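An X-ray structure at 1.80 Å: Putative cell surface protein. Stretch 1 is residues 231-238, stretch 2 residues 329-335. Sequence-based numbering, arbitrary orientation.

Stretch 1 (231-238) GYDLTEYK
Stretch 2 (329-335) TLYVNGN

How do the two backbones run past each other? They are antiparallel, with Tyr237 opposite Val332 as a non-hydrogen-bonded pair (CA to CA 4.7 Å) and Lys238 opposite Tyr331 as a hydrogen-bonded pair (CA to CA 5.1 Å). Lys238 N donates to Tyr331 O at 3.0 Å, and Tyr331 N returns a bond to Lys238 O at 2.8 Å. Two residues along each chain, past the Tyr237-Val332 pair, Asn333 N donates to Glu236 O at 2.9 Å. Backbone angles are extended here: -157/96 at Tyr237, -136/132 at Lys238, -112/115 at Tyr331 and -115/113 at Val332.

What lets Asn333 dominate the looped end of the contact? It is the second residue of a type I' turn from Val332 to Asn335, with phi/psi 47/47, and Gly334 follows at 82/-6. Its CA-to-CB bond points away from stretch 1, yet chi1 of -74° (m) and chi2 of 10° bring the amide back to the loop. There Asn333 OD1 accepts from Thr235 N at 2.7 Å and Glu236 N at 3.1 Å, plus a weak bond from Thr235 OG1 at 3.3 Å, with Thr235 at chi1 54° (p). Asn333 ND2 donates to Asp233 O at 2.8 Å. One side chain thus ties down three residues of the loop, Asp233, Thr235 and Glu236, and its ND2 also lies obliquely 3.7 Å from Tyr232 CD2, whose ring has chi1 56° (p) and chi2 -88°.

How does Glu236 reach the turn? Its CA-to-CB bond points sideways, but chi1 175° and chi2 -179° (both t) extend the chain, and chi3 of 51° sets the carboxylate so that OE1 accepts from Gly334 N at 2.7 Å. Glu236 therefore grips the turn by its side chain as well as by its carbonyl. A CB on Gly334 would be jammed against the carbonyl O of Asn333, so these backbone angles call for glycine. Lys238, with chi angles 179° (t), 170° (t), 72° (p) and 172° (t), places NZ 4.0 Å from Glu236 OE2, a long salt bridge. The Tyr331 side chain (chi1 -72°, m; chi2 87°) lies on the same sheet face as Lys238, their closest side-chain atoms being Lys238 CE and Tyr331 CD1 at 4.3 Å.

What packs on the other face? Tyr237, with chi1 -165° (t) and chi2 -82°, shares it with Val332 (chi1 -178°, t). Tyr237 CD2 lies 4.2 Å from Val332 CG2, while Leu330 CD1 sits over one face of the Tyr237 ring, 4.0 Å from Tyr237 CE1. Leu330 achieves this with chi1 -176° (t) and chi2 68° (p), turning a sideways start into a buried apolar contact.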

ATOM      1  N   GLY A 231       6.156   5.284  -1.255  1.00 16.36           N
ATOM      2  CA  GLY A 231       5.291   5.902  -2.246  1.00 17.24           C
ATOM      3  C   GLY A 231       4.156   6.740  -1.669  1.00 20.50           C
ATOM      4  O   GLY A 231       3.137   6.974  -2.335  1.00 18.87           O
ATOM      5  N   TYR A 232       4.338   7.220  -0.443  1.00 17.12           N
ATOM      6  CA  TYR A 232       3.278   7.933   0.258  1.00 15.43           C
ATOM      7  C   TYR A 232       3.846   8.947   1.241  1.00 17.65           C
ATOM      8  O   TYR A 232       4.977   8.815   1.712  1.00 14.34           O
ATOM      9  CB  TYR A 232       2.397   6.951   1.042  1.00 14.82           C
ATOM     10  CG  TYR A 232       3.188   6.089   2.005  1.00 13.80           C
ATOM     11  CD1 TYR A 232       3.744   4.883   1.589  1.00 13.97           C
ATOM     12  CD2 TYR A 232       3.386   6.485   3.322  1.00 12.86           C
ATOM     13  CE1 TYR A 232       4.473   4.099   2.445  1.00 13.55           C
ATOM     14  CE2 TYR A 232       4.108   5.708   4.188  1.00 19.71           C
ATOM     15  CZ  TYR A 232       4.651   4.517   3.753  1.00 12.27           C
ATOM     16  OH  TYR A 232       5.387   3.750   4.620  1.00 11.68           O
ATOM     17  N   ASP A 233       3.029   9.937   1.562  1.00 15.04           N
ATOM     18  CA  ASP A 233       3.334  10.892   2.624  1.00 19.66           C
ATOM     19  C   ASP A 233       2.582  10.507   3.888  1.00 15.18           C
ATOM     20  O   ASP A 233       1.732   9.617   3.864  1.00 16.76           O
ATOM     21  CB  ASP A 233       2.943  12.290   2.164  1.00 17.73           C
ATOM     22  CG  ASP A 233       3.635  12.670   0.884  1.00 24.09           C
ATOM     23  OD1 ASP A 233       4.868  12.525   0.845  1.00 20.76           O
ATOM     24  OD2 ASP A 233       2.954  13.060  -0.091  1.00 25.11           O
ATOM     25  N   LEU A 234       2.885  11.181   4.990  1.00 13.41           N
ATOM     26  CA  LEU A 234       2.311  10.818   6.285  1.00 12.69           C
ATOM     27  C   LEU A 234       1.082  11.654   6.657  1.00 14.49           C
ATOM     28  O   LEU A 234       1.136  12.877   6.620  1.00 16.17           O
ATOM     29  CB  LEU A 234       3.372  10.936   7.375  1.00 18.44           C
ATOM     30  CG  LEU A 234       4.480   9.881   7.298  1.00 26.80           C
ATOM     31  CD1 LEU A 234       5.619  10.167   8.285  1.00 25.11           C
ATOM     32  CD2 LEU A 234       3.880   8.498   7.536  1.00 22.86           C
ATOM     33  N   THR A 235      -0.025  10.996   7.011  1.00 16.06           N
ATOM     34  CA  THR A 235      -1.221  11.720   7.462  1.00 14.06           C
ATOM     35  C   THR A 235      -1.655  11.354   8.891  1.00 16.72           C
ATOM     36  O   THR A 235      -2.435  12.078   9.523  1.00 18.99           O
ATOM     37  CB  THR A 235      -2.404  11.570   6.485  1.00 21.77           C
ATOM     38  OG1 THR A 235      -2.674  10.186   6.249  1.00 26.50           O
ATOM     39  CG2 THR A 235      -2.085  12.240   5.161  1.00 22.44           C
ATOM     40  N   GLU A 236      -1.153  10.231   9.392  1.00 12.36           N
ATOM     41  CA  GLU A 236      -1.466   9.791  10.760  1.00 11.79           C
ATOM     42  C   GLU A 236      -0.323   8.974  11.347  1.00 15.43           C
ATOM     43  O   GLU A 236       0.249   8.126  10.659  1.00 11.43           O
ATOM     44  CB  GLU A 236      -2.734   8.941  10.774  1.00 12.26           C
ATOM     45  CG  GLU A 236      -3.064   8.327  12.149  1.00 15.53           C
ATOM     46  CD  GLU A 236      -4.316   7.473  12.131  1.00 20.16           C
ATOM     47  OE1 GLU A 236      -4.428   6.590  11.254  1.00 13.51           O
ATOM     48  OE2 GLU A 236      -5.196   7.691  12.996  1.00 18.91           O
ATOM     49  N   TYR A 237      -0.011   9.233  12.616  1.00 10.22           N
ATOM     50  CA  TYR A 237       0.990   8.473  13.378  1.00  9.28           C
ATOM     51  C   TYR A 237       0.576   8.701  14.831  1.00 15.84           C
ATOM     52  O   TYR A 237       0.888   9.734  15.443  1.00 11.43           O
ATOM     53  CB  TYR A 237       2.410   8.988  13.116  1.00 11.07           C
ATOM     54  CG  TYR A 237       3.550   8.060  13.554  1.00  9.57           C
ATOM     55  CD1 TYR A 237       3.999   8.030  14.884  1.00 11.48           C
ATOM     56  CD2 TYR A 237       4.200   7.255  12.633  1.00  9.53           C
ATOM     57  CE1 TYR A 237       5.058   7.187  15.284  1.00 13.24           C
ATOM     58  CE2 TYR A 237       5.250   6.411  13.015  1.00  7.97           C
ATOM     59  CZ  TYR A 237       5.676   6.380  14.336  1.00 10.19           C
ATOM     60  OH  TYR A 237       6.734   5.550  14.674  1.00 10.24           O
ATOM     61  N   LYS A 238      -0.173   7.745  15.360  1.00 10.71           N
ATOM     62  CA  LYS A 238      -0.858   7.910  16.638  1.00 14.65           C
ATOM     63  C   LYS A 238      -0.697   6.671  17.505  1.00 14.46           C
ATOM     64  O   LYS A 238      -0.915   5.548  17.037  1.00 13.31           O
ATOM     65  CB  LYS A 238      -2.347   8.173  16.378  1.00 13.15           C
ATOM     66  CG  LYS A 238      -3.185   8.346  17.645  1.00 13.24           C
ATOM     67  CD  LYS A 238      -4.587   8.836  17.316  1.00 23.73           C
ATOM     68  CE  LYS A 238      -5.434   7.761  16.675  1.00 25.59           C
ATOM     69  NZ  LYS A 238      -6.856   8.236  16.555  1.00 29.27           N
ATOM     70  N   THR A 329      -1.470   0.127  20.428  1.00  8.48           N
ATOM     71  CA  THR A 329      -1.694   0.038  19.000  1.00  8.71           C
ATOM     72  C   THR A 329      -1.223   1.333  18.380  1.00 11.12           C
ATOM     73  O   THR A 329      -1.588   2.416  18.841  1.00  8.97           O
ATOM     74  CB  THR A 329      -3.186  -0.170  18.660  1.00  9.52           C
ATOM     75  OG1 THR A 329      -3.625  -1.438  19.164  1.00 12.81           O
ATOM     76  CG2 THR A 329      -3.378  -0.163  17.146  1.00 12.55           C
ATOM     77  N   LEU A 330      -0.393   1.221  17.348  1.00  9.46           N
ATOM     78  CA  LEU A 330       0.045   2.386  16.603  1.00  7.01           C
ATOM     79  C   LEU A 330      -0.810   2.450  15.342  1.00 11.25           C
ATOM     80  O   LEU A 330      -1.087   1.428  14.721  1.00 11.32           O
ATOM     81  CB  LEU A 330       1.522   2.239  16.221  1.00  8.07           C
ATOM     82  CG  LEU A 330       2.143   3.439  15.519  1.00 10.17           C
ATOM     83  CD1 LEU A 330       2.253   4.639  16.487  1.00 11.15           C
ATOM     84  CD2 LEU A 330       3.506   3.075  14.903  1.00  6.79           C
ATOM     85  N   TYR A 331      -1.243   3.645  14.976  1.00  8.13           N
ATOM     86  CA  TYR A 331      -1.978   3.831  13.727  1.00  8.90           C
ATOM     87  C   TYR A 331      -1.077   4.630  12.807  1.00 13.76           C
ATOM     88  O   TYR A 331      -0.728   5.757  13.122  1.00 11.79           O
ATOM     89  CB  TYR A 331      -3.292   4.569  13.979  1.00  9.76           C
ATOM     90  CG  TYR A 331      -4.314   3.706  14.685  1.00 12.18           C
ATOM     91  CD1 TYR A 331      -4.336   3.619  16.070  1.00 16.12           C
ATOM     92  CD2 TYR A 331      -5.243   2.955  13.964  1.00 15.94           C
ATOM     93  CE1 TYR A 331      -5.261   2.820  16.726  1.00 17.57           C
ATOM     94  CE2 TYR A 331      -6.163   2.157  14.608  1.00 16.60           C
ATOM     95  CZ  TYR A 331      -6.171   2.096  15.988  1.00 21.72           C
ATOM     96  OH  TYR A 331      -7.078   1.297  16.638  1.00 25.80           O
ATOM     97  N   VAL A 332      -0.653   4.026  11.700  1.00 10.77           N
ATOM     98  CA  VAL A 332       0.160   4.744  10.719  1.00 10.18           C
ATOM     99  C   VAL A 332      -0.647   4.847   9.438  1.00 10.95           C
ATOM    100  O   VAL A 332      -0.911   3.825   8.802  1.00 10.44           O
ATOM    101  CB  VAL A 332       1.459   3.979  10.395  1.00  9.81           C
ATOM    102  CG1 VAL A 332       2.306   4.774   9.397  1.00  9.54           C
ATOM    103  CG2 VAL A 332       2.244   3.713  11.665  1.00 16.67           C
ATOM    104  N   ASN A 333      -1.042   6.067   9.061  1.00 10.79           N
ATOM    105  CA  ASN A 333      -1.909   6.258   7.901  1.00 15.27           C
ATOM    106  C   ASN A 333      -3.100   5.286   7.899  1.00 12.64           C
ATOM    107  O   ASN A 333      -3.393   4.635   6.907  1.00 13.01           O
ATOM    108  CB  ASN A 333      -1.111   6.179   6.583  1.00 14.40           C
ATOM    109  CG  ASN A 333      -0.261   7.426   6.334  1.00 19.24           C
ATOM    110  OD1 ASN A 333      -0.108   8.269   7.210  1.00 14.20           O
ATOM    111  ND2 ASN A 333       0.282   7.548   5.130  1.00 15.49           N
ATOM    112  N   GLY A 334      -3.762   5.171   9.044  1.00 13.16           N
ATOM    113  CA  GLY A 334      -4.943   4.339   9.143  1.00 13.72           C
ATOM    114  C   GLY A 334      -4.706   2.849   9.345  1.00 12.77           C
ATOM    115  O   GLY A 334      -5.672   2.106   9.545  1.00 14.66           O
ATOM    116  N   ASN A 335      -3.448   2.408   9.297  1.00 11.47           N
ATOM    117  CA  ASN A 335      -3.130   0.994   9.530  1.00 16.87           C
ATOM    118  C   ASN A 335      -2.888   0.760  11.009  1.00 11.11           C
ATOM    119  O   ASN A 335      -1.981   1.350  11.579  1.00  9.58           O
ATOM    120  CB  ASN A 335      -1.869   0.574   8.766  1.00 10.90           C
ATOM    121  CG  ASN A 335      -2.022   0.707   7.261  1.00 12.55           C
ATOM    122  OD1 ASN A 335      -2.522  -0.203   6.592  1.00 13.81           O
ATOM    123  ND2 ASN A 335      -1.586   1.834   6.723  1.00 11.92           N
TER